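Local coordinates for Non-structural maintenance of chromosomes element 1 homolog (Xenopus laevis, PDB 7DG2), which probably acts as a RING-type E3 ubiquitin ligase that works together with a MAGE-domain partner within the SMC5-SMC6 complex for DNA repair, at residues S194-I202 / C221-E231; L143-W151 / Y159-E168. All blocks are in the same frame, centred on the assembly; numbering follows the deposited sequence.

Contact 1: residues S194-I202 / C221-E231; sequences SQLCENCGI and CPNCNESWPHE. With ZN (zinc ion), chain H.
The thiolate of C224 is gripped from three directions: SG coordinates the zinc ion, takes a hydrogen bond from ND2 of N199 at 3.2 Å, and receives the backbone N of E226. This is the Cys4 site of an atypical RING-type zinc finger, in which two CxxC turns, C197-C200 and C221-C224, each supply half of the tetrahedron. The second shell repeats from one turn to the other. N223 reaches back across the site, and its ND2 donates to SG of C200 at 3.3 Å, with the sulfur close to its amide plane. Both asparagines place CG anti to the backbone N (chi1 180° in N199, -174° in N223), which carries each amide to the thiolate of the opposite turn. Backbone N-H groups of C200 and C224 point at SG of C197 and C221 respectively; together these donors would be expected to temper the negative charge of four thiolates. Beside the metal, CD1 of I202 meets CD of P222, while CZ3 of W228 packs 3.5 Å from CB of C197. The indole also reaches the short strand 195-196: its NE1 donates in the ring plane to OE1 of Q195 at 2.9 Å, an almost straight bond (173°). The other branch of that amide, NE2, donates to the carbonyl O of E231, so both ends of the amide are held and its rotation is fixed. H230 turns its ring edge to the carbonyl of L196; NE2 is modelled so close to that O that the exact distance is doubtful. CG of P229 crosses CG of E198 at 3.7 Å.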
# COMPACT_ATOMS: atom_id res chain seq x y z
N SER A 194 -10.89 12.22 -24.48
CA SER A 194 -12.15 12.24 -25.21
C SER A 194 -11.92 12.76 -26.61
O SER A 194 -10.86 13.30 -26.93
CB SER A 194 -13.19 13.12 -24.50
OG SER A 194 -12.81 14.48 -24.61
N GLN A 195 -12.93 12.59 -27.45
CA GLN A 195 -13.07 13.35 -28.69
C GLN A 195 -14.13 14.42 -28.47
O GLN A 195 -15.23 14.11 -27.99
CB GLN A 195 -13.45 12.45 -29.85
CG GLN A 195 -12.38 11.47 -30.26
CD GLN A 195 -12.71 10.79 -31.57
OE1 GLN A 195 -13.86 10.79 -32.01
NE2 GLN A 195 -11.69 10.22 -32.22
N LEU A 196 -13.81 15.66 -28.82
CA LEU A 196 -14.71 16.78 -28.62
C LEU A 196 -15.31 17.21 -29.95
O LEU A 196 -14.61 17.25 -30.97
CB LEU A 196 -13.99 17.96 -27.99
CG LEU A 196 -13.38 17.74 -26.61
CD1 LEU A 196 -12.39 18.85 -26.31
CD2 LEU A 196 -14.49 17.69 -25.56
N CYS A 197 -16.60 17.55 -29.94
CA CYS A 197 -17.14 18.28 -31.08
C CYS A 197 -16.47 19.64 -31.16
O CYS A 197 -16.40 20.37 -30.17
CB CYS A 197 -18.66 18.45 -30.95
SG CYS A 197 -19.35 19.39 -32.35
N GLU A 198 -15.93 19.96 -32.33
CA GLU A 198 -15.23 21.24 -32.44
C GLU A 198 -16.19 22.39 -32.65
O GLU A 198 -15.77 23.55 -32.57
CB GLU A 198 -14.18 21.17 -33.54
CG GLU A 198 -13.21 20.01 -33.32
CD GLU A 198 -11.97 20.10 -34.18
OE1 GLU A 198 -10.86 20.04 -33.61
OE2 GLU A 198 -12.11 20.21 -35.41
N ASN A 199 -17.47 22.10 -32.90
CA ASN A 199 -18.47 23.15 -33.00
C ASN A 199 -19.13 23.46 -31.65
O ASN A 199 -19.18 24.62 -31.25
CB ASN A 199 -19.54 22.77 -34.03
CG ASN A 199 -20.60 23.84 -34.17
OD1 ASN A 199 -20.32 24.98 -34.54
ND2 ASN A 199 -21.84 23.47 -33.85
N CYS A 200 -19.63 22.44 -30.95
CA CYS A 200 -20.38 22.66 -29.71
C CYS A 200 -19.68 22.16 -28.46
O CYS A 200 -20.17 22.43 -27.35
CB CYS A 200 -21.77 22.02 -29.79
SG CYS A 200 -21.76 20.23 -29.54
N GLY A 201 -18.57 21.44 -28.58
CA GLY A 201 -17.76 21.10 -27.43
C GLY A 201 -18.14 19.85 -26.66
O GLY A 201 -17.48 19.53 -25.66
N ILE A 202 -19.18 19.12 -27.07
CA ILE A 202 -19.58 17.96 -26.28
C ILE A 202 -18.53 16.87 -26.41
O ILE A 202 -17.89 16.73 -27.46
CB ILE A 202 -20.97 17.42 -26.66
CG1 ILE A 202 -21.00 16.96 -28.12
CG2 ILE A 202 -22.06 18.45 -26.33
CD1 ILE A 202 -20.90 15.46 -28.28
N CYS A 221 -22.44 15.00 -35.10
CA CYS A 221 -22.46 15.18 -33.65
C CYS A 221 -23.86 14.94 -33.10
O CYS A 221 -24.82 15.52 -33.60
CB CYS A 221 -21.98 16.59 -33.30
SG CYS A 221 -22.26 17.10 -31.58
N PRO A 222 -24.01 14.13 -32.04
CA PRO A 222 -25.35 13.85 -31.50
C PRO A 222 -26.01 15.05 -30.86
O PRO A 222 -27.20 14.97 -30.53
CB PRO A 222 -25.11 12.74 -30.47
CG PRO A 222 -23.60 12.58 -30.35
CD PRO A 222 -22.94 13.65 -31.15
N ASN A 223 -25.29 16.16 -30.66
CA ASN A 223 -25.82 17.34 -29.98
C ASN A 223 -26.12 18.49 -30.93
O ASN A 223 -27.15 19.14 -30.78
CB ASN A 223 -24.83 17.81 -28.91
CG ASN A 223 -25.39 18.95 -28.07
OD1 ASN A 223 -26.43 18.80 -27.43
ND2 ASN A 223 -24.68 20.07 -28.04
N CYS A 224 -25.23 18.78 -31.88
CA CYS A 224 -25.41 19.90 -32.78
C CYS A 224 -25.53 19.49 -34.24
O CYS A 224 -25.73 20.36 -35.10
CB CYS A 224 -24.26 20.90 -32.63
SG CYS A 224 -22.70 20.38 -33.40
N ASN A 225 -25.39 18.20 -34.55
CA ASN A 225 -25.55 17.62 -35.89
C ASN A 225 -24.51 18.07 -36.90
O ASN A 225 -24.63 17.74 -38.09
CB ASN A 225 -26.95 17.88 -36.46
CG ASN A 225 -28.04 17.26 -35.62
OD1 ASN A 225 -27.80 16.32 -34.86
ND2 ASN A 225 -29.25 17.79 -35.74
N GLU A 226 -23.48 18.82 -36.49
CA GLU A 226 -22.37 19.08 -37.39
C GLU A 226 -21.60 17.79 -37.64
O GLU A 226 -21.58 16.89 -36.81
CB GLU A 226 -21.44 20.15 -36.81
CG GLU A 226 -22.04 21.54 -36.70
CD GLU A 226 -22.63 22.03 -38.01
OE1 GLU A 226 -23.84 21.80 -38.26
OE2 GLU A 226 -21.88 22.65 -38.80
N SER A 227 -21.00 17.69 -38.82
CA SER A 227 -20.27 16.47 -39.15
C SER A 227 -19.10 16.29 -38.18
O SER A 227 -18.43 17.25 -37.81
CB SER A 227 -19.77 16.51 -40.60
OG SER A 227 -18.97 17.64 -40.84
N TRP A 228 -18.90 15.05 -37.76
CA TRP A 228 -17.87 14.74 -36.76
C TRP A 228 -16.48 14.89 -37.37
O TRP A 228 -16.17 14.21 -38.35
CB TRP A 228 -18.08 13.32 -36.23
CG TRP A 228 -17.39 13.06 -34.91
CD1 TRP A 228 -16.39 12.17 -34.66
CD2 TRP A 228 -17.67 13.71 -33.66
NE1 TRP A 228 -16.03 12.22 -33.33
CE2 TRP A 228 -16.80 13.16 -32.70
CE3 TRP A 228 -18.57 14.71 -33.27
CZ2 TRP A 228 -16.80 13.57 -31.37
CZ3 TRP A 228 -18.57 15.12 -31.94
CH2 TRP A 228 -17.69 14.55 -31.01
N PRO A 229 -15.62 15.75 -36.81
CA PRO A 229 -14.33 16.03 -37.45
C PRO A 229 -13.26 14.97 -37.24
O PRO A 229 -12.26 14.99 -37.96
CB PRO A 229 -13.92 17.36 -36.80
CG PRO A 229 -14.52 17.30 -35.44
CD PRO A 229 -15.84 16.58 -35.60
N HIS A 230 -13.44 14.06 -36.28
CA HIS A 230 -12.39 13.12 -35.91
C HIS A 230 -12.58 11.78 -36.60
O HIS A 230 -13.66 11.46 -37.12
CB HIS A 230 -12.37 12.91 -34.39
CG HIS A 230 -12.48 14.18 -33.60
ND1 HIS A 230 -11.44 15.08 -33.50
CD2 HIS A 230 -13.50 14.70 -32.88
CE1 HIS A 230 -11.82 16.10 -32.75
NE2 HIS A 230 -13.07 15.89 -32.36
N GLU A 231 -11.51 10.99 -36.60
CA GLU A 231 -11.56 9.63 -37.13
C GLU A 231 -12.19 8.69 -36.11
O GLU A 231 -11.95 8.80 -34.91
CB GLU A 231 -10.16 9.15 -37.50
CG GLU A 231 -10.13 7.79 -38.17
CD GLU A 231 -8.73 7.39 -38.63
OE1 GLU A 231 -8.39 6.20 -38.49
OE2 GLU A 231 -7.99 8.27 -39.12
ZN ZN H . -21.61 19.27 -31.64

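Contact 2: residues L143-W151 / Y159-E168; sequences LQSFVQEKW and YTLHTRCIME. With ACT (acetate ion), chain D.
Helix 136-148 ends in a Schellman motif, with K150 at positive phi, and the chain turns so that W151 runs up to H162, their CA atoms 5.2 Å apart. There H162 N donates to W151 O at 3.0 Å, just where strand 158-161 gives way to helix 163-176. H162 N-caps that helix: ND1 accepts from R164 N in the plane of the imidazole, whose face is overlaid by CB of K150, 3.8 Å from the ring centroid. Helices 119-128 and 136-148, strand 117-118 and the hairpin 152-155/158-161 as wing are consistent with a winged-helix domain, as expected for this family. At the wing's base R164 leaves its helix with CG anti to the backbone N (chi1 -177°) and stays extended to NE, spreading its guanidinium over W151 with planes 21° apart. CZ lies 4.0 Å from the centroid of the six-membered ring, off-centre, as a cation-pi contact. NH1 also donates to an acetate, probably from the crystallisation liquor, and comes within 2.7 Å of E149 O. Near CH2 of W151 is E168 OE1, which accepts from the backbone N of M71 and of L72 of the Nse4 chain. Farther along, L143 CD1 touches the Y159 ring, and V147 CG2 meets the ring edge 3.9 Å from CE2.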
# COMPACT_ATOMS: atom_id res chain seq x y z
N LEU A 143 5.64 13.70 -8.30
CA LEU A 143 5.00 13.12 -9.47
C LEU A 143 5.38 11.66 -9.63
O LEU A 143 4.54 10.83 -9.98
CB LEU A 143 5.39 13.91 -10.72
CG LEU A 143 4.79 15.30 -10.78
CD1 LEU A 143 5.40 16.06 -11.98
CD2 LEU A 143 3.29 15.20 -10.96
N GLN A 144 6.63 11.31 -9.34
CA GLN A 144 7.00 9.90 -9.46
C GLN A 144 6.26 9.05 -8.43
O GLN A 144 5.89 7.90 -8.73
CB GLN A 144 8.52 9.73 -9.32
CG GLN A 144 8.98 8.27 -9.47
CD GLN A 144 8.50 7.62 -10.77
OE1 GLN A 144 8.86 8.06 -11.87
NE2 GLN A 144 7.69 6.56 -10.66
N SER A 145 5.99 9.61 -7.26
CA SER A 145 5.18 8.89 -6.28
C SER A 145 3.74 8.72 -6.77
O SER A 145 3.17 7.63 -6.67
CB SER A 145 5.20 9.62 -4.93
OG SER A 145 4.35 8.95 -4.00
N PHE A 146 3.13 9.80 -7.30
CA PHE A 146 1.77 9.69 -7.82
C PHE A 146 1.69 8.63 -8.91
O PHE A 146 0.68 7.94 -9.03
CB PHE A 146 1.29 11.03 -8.36
CG PHE A 146 1.00 12.07 -7.30
CD1 PHE A 146 0.58 11.71 -6.04
CD2 PHE A 146 1.13 13.42 -7.60
CE1 PHE A 146 0.32 12.67 -5.06
CE2 PHE A 146 0.86 14.39 -6.63
CZ PHE A 146 0.46 14.01 -5.36
N VAL A 147 2.74 8.49 -9.72
CA VAL A 147 2.75 7.46 -10.76
C VAL A 147 2.92 6.08 -10.13
O VAL A 147 2.19 5.14 -10.47
CB VAL A 147 3.84 7.75 -11.80
CG1 VAL A 147 4.10 6.54 -12.67
CG2 VAL A 147 3.41 8.95 -12.65
N GLN A 148 3.86 5.95 -9.20
CA GLN A 148 4.09 4.67 -8.54
C GLN A 148 2.84 4.18 -7.83
O GLN A 148 2.53 2.98 -7.85
CB GLN A 148 5.26 4.80 -7.57
CG GLN A 148 5.38 3.66 -6.57
CD GLN A 148 5.87 2.38 -7.20
OE1 GLN A 148 6.47 2.40 -8.28
NE2 GLN A 148 5.62 1.25 -6.54
N GLU A 149 2.10 5.09 -7.18
CA GLU A 149 0.89 4.70 -6.45
C GLU A 149 -0.35 4.62 -7.34
O GLU A 149 -1.45 4.39 -6.82
CB GLU A 149 0.63 5.69 -5.31
CG GLU A 149 1.79 5.81 -4.34
CD GLU A 149 2.10 4.51 -3.63
OE1 GLU A 149 1.17 3.93 -3.03
OE2 GLU A 149 3.27 4.08 -3.68
N LYS A 150 -0.20 4.80 -8.65
CA LYS A 150 -1.30 4.69 -9.61
C LYS A 150 -2.41 5.71 -9.35
O LYS A 150 -3.59 5.41 -9.49
CB LYS A 150 -1.85 3.26 -9.63
CG LYS A 150 -0.84 2.27 -10.16
CD LYS A 150 -1.34 0.85 -10.00
CE LYS A 150 -0.65 -0.09 -10.97
NZ LYS A 150 0.76 0.31 -11.23
N TRP A 151 -2.02 6.94 -9.00
CA TRP A 151 -2.96 8.06 -9.06
C TRP A 151 -2.83 8.82 -10.37
O TRP A 151 -3.84 9.28 -10.92
CB TRP A 151 -2.75 9.04 -7.89
CG TRP A 151 -2.97 8.35 -6.58
CD1 TRP A 151 -2.05 8.15 -5.58
CD2 TRP A 151 -4.18 7.71 -6.16
NE1 TRP A 151 -2.63 7.43 -4.55
CE2 TRP A 151 -3.93 7.15 -4.88
CE3 TRP A 151 -5.45 7.56 -6.73
CZ2 TRP A 151 -4.92 6.45 -4.17
CZ3 TRP A 151 -6.43 6.85 -6.02
CH2 TRP A 151 -6.15 6.31 -4.75
N TYR A 159 1.10 13.92 -17.97
CA TYR A 159 0.40 13.17 -16.93
C TYR A 159 -1.10 13.24 -17.14
O TYR A 159 -1.65 14.31 -17.40
CB TYR A 159 0.74 13.73 -15.55
CG TYR A 159 2.21 13.61 -15.23
CD1 TYR A 159 3.11 14.60 -15.63
CD2 TYR A 159 2.71 12.49 -14.58
CE1 TYR A 159 4.44 14.49 -15.37
CE2 TYR A 159 4.06 12.37 -14.31
CZ TYR A 159 4.92 13.38 -14.71
OH TYR A 159 6.26 13.29 -14.46
N THR A 160 -1.77 12.10 -16.98
CA THR A 160 -3.22 12.07 -16.90
C THR A 160 -3.61 11.30 -15.64
O THR A 160 -2.76 10.74 -14.94
CB THR A 160 -3.84 11.46 -18.17
OG1 THR A 160 -5.27 11.68 -18.17
CG2 THR A 160 -3.55 9.97 -18.25
N LEU A 161 -4.90 11.30 -15.33
CA LEU A 161 -5.38 10.54 -14.19
C LEU A 161 -5.31 9.05 -14.50
O LEU A 161 -5.66 8.62 -15.60
CB LEU A 161 -6.83 10.91 -13.86
CG LEU A 161 -7.12 12.36 -13.49
CD1 LEU A 161 -8.58 12.47 -13.07
CD2 LEU A 161 -6.20 12.82 -12.38
N HIS A 162 -4.86 8.26 -13.52
CA HIS A 162 -4.90 6.81 -13.67
C HIS A 162 -6.34 6.32 -13.68
O HIS A 162 -7.23 6.96 -13.11
CB HIS A 162 -4.12 6.14 -12.52
CG HIS A 162 -3.73 4.72 -12.78
ND1 HIS A 162 -4.62 3.67 -12.69
CD2 HIS A 162 -2.54 4.17 -13.14
CE1 HIS A 162 -4.00 2.54 -12.98
NE2 HIS A 162 -2.74 2.82 -13.27
N THR A 163 -6.58 5.18 -14.32
CA THR A 163 -7.89 4.54 -14.22
C THR A 163 -8.34 4.42 -12.76
O THR A 163 -9.50 4.67 -12.43
CB THR A 163 -7.87 3.17 -14.89
OG1 THR A 163 -7.48 3.33 -16.26
CG2 THR A 163 -9.24 2.51 -14.82
N ARG A 164 -7.41 4.05 -11.87
CA ARG A 164 -7.74 3.95 -10.45
C ARG A 164 -8.29 5.25 -9.91
O ARG A 164 -9.25 5.27 -9.13
CB ARG A 164 -6.50 3.55 -9.66
CG ARG A 164 -6.81 3.37 -8.16
CD ARG A 164 -5.57 3.58 -7.32
NE ARG A 164 -5.77 3.24 -5.91
CZ ARG A 164 -4.76 3.05 -5.07
NH1 ARG A 164 -3.51 3.16 -5.49
NH2 ARG A 164 -4.99 2.73 -3.80
N CYS A 165 -7.68 6.37 -10.31
CA CYS A 165 -8.11 7.67 -9.82
C CYS A 165 -9.50 8.02 -10.33
O CYS A 165 -10.35 8.49 -9.57
CB CYS A 165 -7.10 8.73 -10.24
SG CYS A 165 -7.42 10.34 -9.51
N ILE A 166 -9.76 7.79 -11.63
CA ILE A 166 -11.09 8.06 -12.17
C ILE A 166 -12.14 7.19 -11.49
O ILE A 166 -13.24 7.66 -11.16
CB ILE A 166 -11.08 7.86 -13.70
CG1 ILE A 166 -10.01 8.74 -14.33
CG2 ILE A 166 -12.47 8.12 -14.27
CD1 ILE A 166 -9.70 8.39 -15.80
N MET A 167 -11.82 5.91 -11.25
CA MET A 167 -12.78 5.02 -10.62
C MET A 167 -13.13 5.50 -9.22
O MET A 167 -14.31 5.55 -8.85
CB MET A 167 -12.22 3.60 -10.58
CG MET A 167 -12.20 2.92 -11.97
SD MET A 167 -11.40 1.31 -12.03
CE MET A 167 -12.54 0.32 -11.05
N GLU A 168 -12.13 5.89 -8.43
CA GLU A 168 -12.43 6.32 -7.07
C GLU A 168 -13.07 7.70 -7.02
O GLU A 168 -13.97 7.95 -6.20
CB GLU A 168 -11.17 6.31 -6.21
CG GLU A 168 -11.48 6.57 -4.74
CD GLU A 168 -10.28 6.34 -3.87
OE1 GLU A 168 -9.46 7.28 -3.73
OE2 GLU A 168 -10.15 5.22 -3.34
C ACT D . -1.49 1.49 -3.34
O ACT D . -1.52 2.77 -3.36
OXT ACT D . -2.15 0.69 -2.60
CH3 ACT D . -0.53 0.83 -4.40

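Read from the N terminus, contact 2 comes first: helix 136-148 runs into the hairpin of strands 152-155 and 158-161, and the segments 143-151 and 159-168 close that loop at the hairpin's base. The chain then follows helix 163-176 to the zinc-binding region. Contact 1 closes a second loop, which contains strand 203-204 and helix 206-212 and carries H205 and C208 of the other zinc site. Because C184 and C187 precede this loop, the two metal sites interleave as in a RING cross-brace. The contacts themselves are in series, neither nesting nor crossing. The centres of contact 1 and contact 2 lie about 28 Å apart. T160 and I166 of contact 2 touch I192, two residues before segment 194-202.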